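Local atomic coordinates of putative heme binding protein (Tannerella forsythia, PDB entry 6EU8), a protein that probably binds heme, as a member of the HmuY-like family of heme-binding proteins, and is seen here in its heme-free form. Residues W44-N49 with K125-V130; D107-D112 with A131-V136; K151-S156 with T175-D180. All coordinates share one frame; numbering follows the deposited sequence.

Contacts 1 and 2 share strand 127-136, which pairs first with strand 44-48 and then with strand 105-111 in one antiparallel sheet. They meet where His45 of contact 1 bonds to Asp112 of contact 2. Both are partly buried backbone ladders, with an aliphatic face opposite one of charged residues and a methionine in contact 2 and a lysine-rich end in contact 1. Contact 3 lies on the other side of the chain's centre from contact 2, its nearest atoms about 16 Å away. It is a surface contact: Leu155 of strand 154-155 and Pro153 just before it rest on methyls and a peptide link of strand 169-178, in that same sheet, without a hydrogen bond across.

Contact 1: W44-N49 with K125-V130; sequences WHVMKN and KSKFTV
Met47 and Val130 meet on one face of this antiparallel strand pairing. The methionine chain turns where SD is placed (chi2 -65°) and then runs on with CE anti to CB (chi3 153°), which brings Met47 CE 3.8 Å from Val130 CG2, the two side chains crossing at about a right angle. Nearer the backbone, Met47 CB sits over a face of the Phe128 ring in a CH-pi contact, 4.2 Å from the centroid and offset toward the rim, while Val130 CG1 lies in plane at the ring edge. Val130 CG2 also approaches His45 O to 3.5 Å. On the other face, Thr129 touches Trp44 CB with its methyl CG2 and Val46 CG2 with OG1, and Val46 CG1 packs on Lys127 CD at 3.7 Å. Backbone bonds join His45 to Val130 and Met47 to Phe128 in both directions, and Asn49 N to Ser126 O. At this end Lys48 NZ donates to a lone pair of Lys125 O at 2.9 Å, and a water that accepts from both amines links Lys48 NZ to Lys127 NZ, which may soften the repulsion of the two like charges. Ser126 is the C-prime residue of the Schellman motif ending helix 120-124, whose Met123 touches Phe128. Strand 44-48 is flanked on its other edge by strand 51-56, with bonds from Val46 to Leu53 and Glu54, while Thr129 bonds to Val116 and Gly117 at strand 115-117.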
loop_
_atom_site.group_PDB
_atom_site.type_symbol
_atom_site.label_atom_id
_atom_site.label_comp_id
_atom_site.label_asym_id
_atom_site.label_seq_id
_atom_site.Cartn_x
_atom_site.Cartn_y
_atom_site.Cartn_z
ATOM N N TRP A 44 -18.651 5.338 0.587
ATOM C CA TRP A 44 -18.285 5.242 -0.848
ATOM C C TRP A 44 -19.207 6.118 -1.677
ATOM O O TRP A 44 -20.393 6.278 -1.351
ATOM C CB TRP A 44 -18.336 3.819 -1.323
ATOM C CG TRP A 44 -17.280 2.878 -0.759
ATOM C CD1 TRP A 44 -16.329 3.152 0.199
ATOM C CD2 TRP A 44 -17.145 1.492 -1.064
ATOM N NE1 TRP A 44 -15.587 2.019 0.461
ATOM C CE2 TRP A 44 -16.057 0.988 -0.306
ATOM C CE3 TRP A 44 -17.811 0.633 -1.948
ATOM C CZ2 TRP A 44 -15.651 -0.363 -0.369
ATOM C CZ3 TRP A 44 -17.420 -0.696 -2.010
ATOM C CH2 TRP A 44 -16.331 -1.177 -1.259
ATOM N N HIS A 45 -18.647 6.697 -2.737
ATOM C CA HIS A 45 -19.328 7.712 -3.524
ATOM C C HIS A 45 -19.341 7.277 -4.989
ATOM O O HIS A 45 -18.265 7.030 -5.586
ATOM C CB HIS A 45 -18.683 9.080 -3.330
ATOM C CG HIS A 45 -18.872 9.628 -1.934
ATOM N ND1 HIS A 45 -18.012 10.527 -1.366
ATOM C CD2 HIS A 45 -19.861 9.420 -1.032
ATOM C CE1 HIS A 45 -18.431 10.824 -0.142
ATOM N NE2 HIS A 45 -19.547 10.155 0.088
ATOM N N VAL A 46 -20.567 7.139 -5.524
ATOM C CA VAL A 46 -20.766 6.755 -6.950
ATOM C C VAL A 46 -20.714 8.025 -7.774
ATOM O O VAL A 46 -21.468 8.979 -7.535
ATOM C CB VAL A 46 -22.091 6.001 -7.149
ATOM C CG1 VAL A 46 -22.343 5.658 -8.624
ATOM C CG2 VAL A 46 -22.130 4.740 -6.331
ATOM N N MET A 47 -19.776 8.076 -8.717
ATOM C CA MET A 47 -19.619 9.215 -9.621
ATOM C C MET A 47 -20.321 8.835 -10.920
ATOM O O MET A 47 -20.094 7.747 -11.450
ATOM C CB MET A 47 -18.146 9.485 -9.918
ATOM C CG MET A 47 -17.334 9.894 -8.728
ATOM S SD MET A 47 -17.923 11.491 -8.109
ATOM C CE MET A 47 -17.399 11.242 -6.437
ATOM N N LYS A 48 -21.213 9.707 -11.391
ATOM C CA LYS A 48 -21.962 9.495 -12.639
ATOM C C LYS A 48 -21.901 10.815 -13.400
ATOM O O LYS A 48 -22.256 11.867 -12.861
ATOM C CB LYS A 48 -23.415 9.098 -12.334
ATOM C CG LYS A 48 -24.392 9.185 -13.515
ATOM C CD LYS A 48 -24.357 7.933 -14.366
ATOM C CE LYS A 48 -25.156 8.128 -15.654
ATOM N NZ LYS A 48 -25.137 6.875 -16.447
ATOM N N ASN A 49 -21.437 10.761 -14.652
ATOM C CA ASN A 49 -21.312 11.940 -15.499
ATOM C C ASN A 49 -20.469 13.058 -14.878
ATOM O O ASN A 49 -20.772 14.247 -15.052
ATOM C CB ASN A 49 -22.697 12.471 -15.907
ATOM C CG ASN A 49 -23.505 11.472 -16.720
ATOM O OD1 ASN A 49 -22.977 10.489 -17.254
ATOM N ND2 ASN A 49 -24.807 11.717 -16.817
ATOM N N LYS A 125 -21.068 3.775 -19.193
ATOM C CA LYS A 125 -22.109 4.677 -18.710
ATOM C C LYS A 125 -21.576 5.860 -17.870
ATOM O O LYS A 125 -22.364 6.525 -17.171
ATOM C CB LYS A 125 -23.118 3.898 -17.851
ATOM C CG LYS A 125 -23.799 2.711 -18.513
ATOM C CD LYS A 125 -24.685 2.016 -17.482
ATOM C CE LYS A 125 -25.575 0.958 -18.115
ATOM N NZ LYS A 125 -26.668 1.547 -18.936
ATOM N N SER A 126 -20.268 6.129 -17.971
ATOM C CA SER A 126 -19.557 7.151 -17.223
ATOM C C SER A 126 -19.792 7.050 -15.704
ATOM O O SER A 126 -20.032 8.065 -15.052
ATOM C CB SER A 126 -19.889 8.541 -17.751
ATOM O OG SER A 126 -19.590 8.599 -19.148
ATOM N N LYS A 127 -19.697 5.832 -15.183
ATOM C CA LYS A 127 -19.977 5.547 -13.765
ATOM C C LYS A 127 -18.873 4.708 -13.141
ATOM O O LYS A 127 -18.437 3.689 -13.688
ATOM C CB LYS A 127 -21.310 4.829 -13.614
ATOM C CG LYS A 127 -21.671 4.464 -12.179
ATOM C CD LYS A 127 -23.172 4.359 -11.980
ATOM C CE LYS A 127 -23.742 3.190 -12.727
ATOM N NZ LYS A 127 -25.182 3.066 -12.361
ATOM N N PHE A 128 -18.454 5.111 -11.930
ATOM C CA PHE A 128 -17.467 4.333 -11.159
ATOM C C PHE A 128 -17.567 4.776 -9.684
ATOM O O PHE A 128 -18.213 5.785 -9.412
ATOM C CB PHE A 128 -16.043 4.504 -11.676
ATOM C CG PHE A 128 -15.565 5.931 -11.740
ATOM C CD1 PHE A 128 -14.994 6.557 -10.629
ATOM C CD2 PHE A 128 -15.670 6.678 -12.938
ATOM C CE1 PHE A 128 -14.595 7.886 -10.690
ATOM C CE2 PHE A 128 -15.251 8.001 -12.992
ATOM C CZ PHE A 128 -14.699 8.608 -11.878
ATOM N N THR A 129 -16.986 3.988 -8.780
ATOM C CA THR A 129 -17.124 4.253 -7.316
ATOM C C THR A 129 -15.764 4.548 -6.684
ATOM O O THR A 129 -14.790 3.823 -6.912
ATOM C CB THR A 129 -17.775 3.056 -6.624
ATOM O OG1 THR A 129 -18.966 2.691 -7.351
ATOM C CG2 THR A 129 -18.204 3.392 -5.159
ATOM N N VAL A 130 -15.715 5.596 -5.867
ATOM C CA VAL A 130 -14.489 6.016 -5.136
ATOM C C VAL A 130 -14.702 6.051 -3.612
ATOM O O VAL A 130 -15.801 6.234 -3.120
ATOM C CB VAL A 130 -13.985 7.382 -5.599
ATOM C CG1 VAL A 130 -13.484 7.305 -7.054
ATOM C CG2 VAL A 130 -15.055 8.456 -5.496
HETATM O O HOH W 1 -26.050 4.556 -14.965
HETATM O O HOH W 2 -23.841 8.613 -19.138
#

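Contact 2: D107-D112 with A131-V136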
loop_
_atom_site.group_PDB
_atom_site.type_symbol
_atom_site.label_atom_id
_atom_site.label_comp_id
_atom_site.label_asym_id
_atom_site.label_seq_id
_atom_site.Cartn_x
_atom_site.Cartn_y
_atom_site.Cartn_z
ATOM N N ASP A 107 1.802 9.870 5.324
ATOM C CA ASP A 107 0.665 9.587 4.412
ATOM C C ASP A 107 -0.187 10.849 4.224
ATOM O O ASP A 107 -0.271 11.705 5.150
ATOM C CB ASP A 107 -0.225 8.490 4.947
ATOM C CG ASP A 107 0.438 7.129 5.033
ATOM O OD1 ASP A 107 1.662 6.944 4.807
ATOM O OD2 ASP A 107 -0.310 6.225 5.414
ATOM N N VAL A 108 -0.831 10.956 3.057
ATOM C CA VAL A 108 -1.751 12.065 2.741
ATOM C C VAL A 108 -3.170 11.531 2.574
ATOM O O VAL A 108 -3.352 10.362 2.248
ATOM C CB VAL A 108 -1.325 12.862 1.495
ATOM C CG1 VAL A 108 0.076 13.455 1.707
ATOM C CG2 VAL A 108 -1.375 12.043 0.215
ATOM N N GLU A 109 -4.148 12.382 2.831
ATOM C CA GLU A 109 -5.574 12.069 2.661
ATOM C C GLU A 109 -6.013 12.492 1.277
ATOM O O GLU A 109 -5.768 13.652 0.874
ATOM C CB GLU A 109 -6.437 12.824 3.693
ATOM C CG GLU A 109 -6.310 12.284 5.113
ATOM C CD GLU A 109 -7.355 12.828 6.085
ATOM O OE1 GLU A 109 -8.100 13.780 5.752
ATOM O OE2 GLU A 109 -7.428 12.279 7.205
ATOM N N ILE A 110 -6.688 11.589 0.550
ATOM C CA ILE A 110 -7.229 11.892 -0.776
ATOM C C ILE A 110 -8.751 11.685 -0.769
ATOM O O ILE A 110 -9.242 10.636 -0.337
ATOM C CB ILE A 110 -6.539 11.101 -1.897
ATOM C CG1 ILE A 110 -6.613 9.590 -1.676
ATOM C CG2 ILE A 110 -5.080 11.527 -2.013
ATOM C CD1 ILE A 110 -6.155 8.802 -2.903
ATOM N N LYS A 111 -9.477 12.699 -1.245
ATOM C CA LYS A 111 -10.934 12.753 -1.232
ATOM C C LYS A 111 -11.548 12.384 -2.602
ATOM O O LYS A 111 -11.207 12.984 -3.623
ATOM C CB LYS A 111 -11.356 14.179 -0.878
ATOM C CG LYS A 111 -12.837 14.374 -0.684
ATOM C CD LYS A 111 -13.148 15.842 -0.379
ATOM C CE LYS A 111 -14.635 16.126 -0.382
ATOM N NZ LYS A 111 -14.879 17.558 -0.029
ATOM N N ASP A 112 -12.429 11.387 -2.619
ATOM C CA ASP A 112 -13.183 10.988 -3.817
ATOM C C ASP A 112 -12.270 10.715 -4.994
ATOM O O ASP A 112 -12.519 11.156 -6.139
ATOM C CB ASP A 112 -14.234 12.054 -4.177
ATOM C CG ASP A 112 -15.390 12.095 -3.200
ATOM O OD1 ASP A 112 -15.733 11.082 -2.592
ATOM O OD2 ASP A 112 -16.031 13.169 -3.086
ATOM N N ALA A 131 -13.596 5.893 -2.884
ATOM C CA ALA A 131 -13.587 6.055 -1.415
ATOM C C ALA A 131 -13.798 7.518 -1.064
ATOM O O ALA A 131 -13.130 8.391 -1.601
ATOM C CB ALA A 131 -12.274 5.559 -0.868
ATOM N N GLY A 132 -14.729 7.819 -0.146
ATOM C CA GLY A 132 -14.927 9.232 0.249
ATOM C C GLY A 132 -13.657 9.888 0.779
ATOM O O GLY A 132 -13.346 11.039 0.457
ATOM N N MET A 133 -12.910 9.146 1.592
ATOM C CA MET A 133 -11.610 9.543 2.040
ATOM C C MET A 133 -10.708 8.314 2.147
ATOM O O MET A 133 -11.176 7.286 2.616
ATOM C CB MET A 133 -11.752 10.151 3.456
ATOM C CG MET A 133 -12.476 11.481 3.545
ATOM S SD MET A 133 -11.690 12.908 2.761
ATOM C CE MET A 133 -9.952 12.503 2.832
ATOM N N ALA A 134 -9.459 8.439 1.717
ATOM C CA ALA A 134 -8.464 7.387 1.862
ATOM C C ALA A 134 -7.083 7.983 2.155
ATOM O O ALA A 134 -6.811 9.140 1.833
ATOM C CB ALA A 134 -8.420 6.472 0.619
ATOM N N LYS A 135 -6.244 7.183 2.786
ATOM C CA LYS A 135 -4.858 7.553 3.107
ATOM C C LYS A 135 -3.904 6.727 2.248
ATOM O O LYS A 135 -4.046 5.505 2.171
ATOM C CB LYS A 135 -4.544 7.311 4.603
ATOM C CG LYS A 135 -5.341 8.194 5.542
ATOM C CD LYS A 135 -5.089 7.873 7.017
ATOM C CE LYS A 135 -5.882 8.802 7.927
ATOM N NZ LYS A 135 -6.555 8.059 9.029
ATOM N N VAL A 136 -2.931 7.404 1.617
ATOM C CA VAL A 136 -1.922 6.793 0.765
ATOM C C VAL A 136 -0.581 7.492 1.025
ATOM O O VAL A 136 -0.555 8.702 1.272
ATOM C CB VAL A 136 -2.283 6.870 -0.753
ATOM C CG1 VAL A 136 -3.605 6.143 -1.012
ATOM C CG2 VAL A 136 -2.374 8.311 -1.259
HETATM O O HOH W 3 -10.424 8.775 -2.130
#
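Asp107 lays its CB 3.7 Å from Val136 O, and its carboxylate oxygen OD1 is hydrogen-bonded to Asn137 and Thr80. Val108 next forms a hydrogen-bonded antiparallel pair with Val136: its N donates to Val136 O at 2.9 Å, and Val136 N returns the bond to Val108 O. The CG2 methyls of the two valines touch loosely on the face that also carries Ile110 and Ala134. Glu109 points to the opposite face, where it runs side by side with Lys135; Glu109 OE2 and Lys135 NZ stay 4.7 Å apart, too far for contact. Glu109 CB instead receives the methyl CE of Met133 at 3.6 Å, at the end of a chain bent at both chi2 and chi3. Ile110 pairs with Ala134 by two backbone bonds. Its CG1, set between the backbone N and the carbonyl carbon (chi1 57°), lies 3.5 Å from Ala134 O, and Ile110 CD1 lies 4.1 Å from Val136 CG1, the two side chains crossing at about a right angle. Ile110 O takes a second bond from a water that also donates to Ala131 O. Lys111 rests the aliphatic CB and CG on Met133 SD. At Asp112, N bonds to Gly132 O at 3.2 Å from above the carbonyl plane (58° out of it) and weakly to Ala131 O, while OD1 lies near Gly132 CA and is hydrogen-bonded to His45 ND1. The pairing thus rests on backbone bonds backed by the aliphatic Ile110, Ala134 and Val136. The glutamate-lysine pair probably adds only mild attraction at the exposed face, whereas His45, gripped by Asp112 through ND1 and by Glu43 through NE2, lies between two carboxylates, which would be expected to favour its protonated form.

Contact 3: K151-S156 with T175-D180; sequences KAPVLS and TDATND
Leu155 reaches across to strand 169-178 at a classic beta bulge, where Thr175 and Asp176 both face Ser188 of strand 184-194. From the backbone its CB points toward the other segment. CG follows, placed beside the leucine's own N (chi1 -79°), and splits into two methyls with different targets. CD1 packs on the methyl CB of Ala177 at 4.0 Å. CD2 comes up to the peptide link between Thr175 and Asp176, 3.5 Å from Thr175 C and equally close to Asp176 N. Pro153 works beside it: its CG meets the same Ala177 CB at 4.2 Å, and its CD touches Thr178 CG2. Ala177, where the chain turns a corner, therefore offers one methyl to both residues, and Trp143 and Phe76 also touch it. No hydrogen bond crosses the contact. It joins the edge of the small sheet of strands 144-146 and 154-155 to the larger antiparallel sheet by van der Waals contact, aliphatic carbon to methyl at Ala177 and Thr178 and methyl to peptide at Thr175-Asp176, mostly at the protein surface. Within the bulge, Thr175 OG1 donates to Asp176 OD1 at 2.8 Å, meeting the carboxylate on its anti side, 32° out of the plane.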
loop_
_atom_site.group_PDB
_atom_site.type_symbol
_atom_site.label_atom_id
_atom_site.label_comp_id
_atom_site.label_asym_id
_atom_site.label_seq_id
_atom_site.Cartn_x
_atom_site.Cartn_y
_atom_site.Cartn_z
ATOM N N LYS A 151 -0.932 -3.716 -20.145
ATOM C CA LYS A 151 0.488 -4.026 -20.341
ATOM C C LYS A 151 1.242 -4.180 -18.998
ATOM O O LYS A 151 0.678 -3.884 -17.934
ATOM C CB LYS A 151 1.122 -2.959 -21.207
ATOM C CG LYS A 151 0.543 -2.977 -22.637
ATOM C CD LYS A 151 1.477 -2.354 -23.666
ATOM C CE LYS A 151 0.985 -2.581 -25.100
ATOM N NZ LYS A 151 -0.453 -2.238 -25.312
ATOM N N ALA A 152 2.470 -4.678 -19.067
ATOM C CA ALA A 152 3.268 -4.955 -17.855
ATOM C C ALA A 152 3.576 -3.680 -17.078
ATOM O O ALA A 152 4.061 -2.718 -17.659
ATOM C CB ALA A 152 4.582 -5.646 -18.218
ATOM N N PRO A 153 3.350 -3.688 -15.735
ATOM C CA PRO A 153 3.878 -2.595 -14.918
ATOM C C PRO A 153 5.421 -2.565 -14.917
ATOM O O PRO A 153 6.056 -3.616 -15.065
ATOM C CB PRO A 153 3.313 -2.904 -13.519
ATOM C CG PRO A 153 2.187 -3.869 -13.714
ATOM C CD PRO A 153 2.637 -4.673 -14.918
ATOM N N VAL A 154 5.984 -1.370 -14.808
ATOM C CA VAL A 154 7.448 -1.162 -14.704
ATOM C C VAL A 154 7.709 -0.727 -13.247
ATOM O O VAL A 154 7.175 0.306 -12.809
ATOM C CB VAL A 154 7.922 -0.054 -15.670
ATOM C CG1 VAL A 154 9.414 0.238 -15.525
ATOM C CG2 VAL A 154 7.616 -0.485 -17.109
ATOM N N LEU A 155 8.530 -1.505 -12.522
ATOM C CA LEU A 155 8.813 -1.273 -11.070
ATOM C C LEU A 155 10.093 -0.487 -10.873
ATOM O O LEU A 155 11.053 -0.625 -11.649
ATOM C CB LEU A 155 8.935 -2.604 -10.310
ATOM C CG LEU A 155 7.690 -3.383 -9.881
ATOM C CD1 LEU A 155 6.858 -3.798 -11.086
ATOM C CD2 LEU A 155 8.082 -4.612 -9.058
ATOM N N SER A 156 10.112 0.348 -9.840
ATOM C CA SER A 156 11.334 1.011 -9.394
ATOM C C SER A 156 12.290 -0.031 -8.850
ATOM O O SER A 156 11.882 -1.024 -8.267
ATOM C CB SER A 156 11.011 2.005 -8.274
ATOM O OG SER A 156 12.182 2.558 -7.688
ATOM N N THR A 175 9.492 -6.484 -5.597
ATOM C CA THR A 175 10.019 -7.378 -6.626
ATOM C C THR A 175 9.040 -7.724 -7.737
ATOM O O THR A 175 9.477 -8.001 -8.863
ATOM C CB THR A 175 10.561 -8.692 -6.019
ATOM O OG1 THR A 175 9.519 -9.439 -5.378
ATOM C CG2 THR A 175 11.693 -8.404 -5.043
ATOM N N ASP A 176 7.737 -7.737 -7.445
ATOM C CA ASP A 176 6.717 -8.104 -8.434
ATOM C C ASP A 176 5.397 -7.374 -8.193
ATOM O O ASP A 176 5.005 -7.126 -7.034
ATOM C CB ASP A 176 6.443 -9.632 -8.430
ATOM C CG ASP A 176 7.723 -10.490 -8.587
ATOM O OD1 ASP A 176 8.385 -10.809 -7.556
ATOM O OD2 ASP A 176 8.038 -10.899 -9.748
ATOM N N ALA A 177 4.709 -7.058 -9.291
ATOM C CA ALA A 177 3.335 -6.495 -9.263
ATOM C C ALA A 177 2.285 -7.386 -9.914
ATOM O O ALA A 177 1.081 -7.052 -9.890
ATOM C CB ALA A 177 3.327 -5.153 -9.935
ATOM N N THR A 178 2.730 -8.502 -10.501
ATOM C CA THR A 178 1.856 -9.507 -11.066
ATOM C C THR A 178 2.285 -10.895 -10.582
ATOM O O THR A 178 3.432 -11.088 -10.198
ATOM C CB THR A 178 1.914 -9.515 -12.619
ATOM O OG1 THR A 178 3.197 -9.983 -13.065
ATOM C CG2 THR A 178 1.734 -8.129 -13.205
ATOM N N ASN A 179 1.379 -11.852 -10.662
ATOM C CA ASN A 179 1.684 -13.279 -10.419
ATOM C C ASN A 179 2.278 -13.914 -11.700
ATOM O O ASN A 179 2.555 -13.225 -12.666
ATOM C CB ASN A 179 0.442 -14.025 -9.877
ATOM C CG ASN A 179 -0.670 -14.219 -10.924
ATOM O OD1 ASN A 179 -0.551 -13.804 -12.076
ATOM N ND2 ASN A 179 -1.752 -14.838 -10.501
ATOM N N ASP A 180 2.479 -15.239 -11.687
ATOM C CA ASP A 180 3.091 -15.934 -12.834
ATOM C C ASP A 180 2.163 -16.036 -14.072
ATOM O O ASP A 180 2.626 -16.380 -15.169
ATOM C CB ASP A 180 3.577 -17.330 -12.417
ATOM C CG ASP A 180 4.730 -17.295 -11.406
ATOM O OD1 ASP A 180 5.473 -16.295 -11.323
ATOM O OD2 ASP A 180 4.914 -18.303 -10.687
#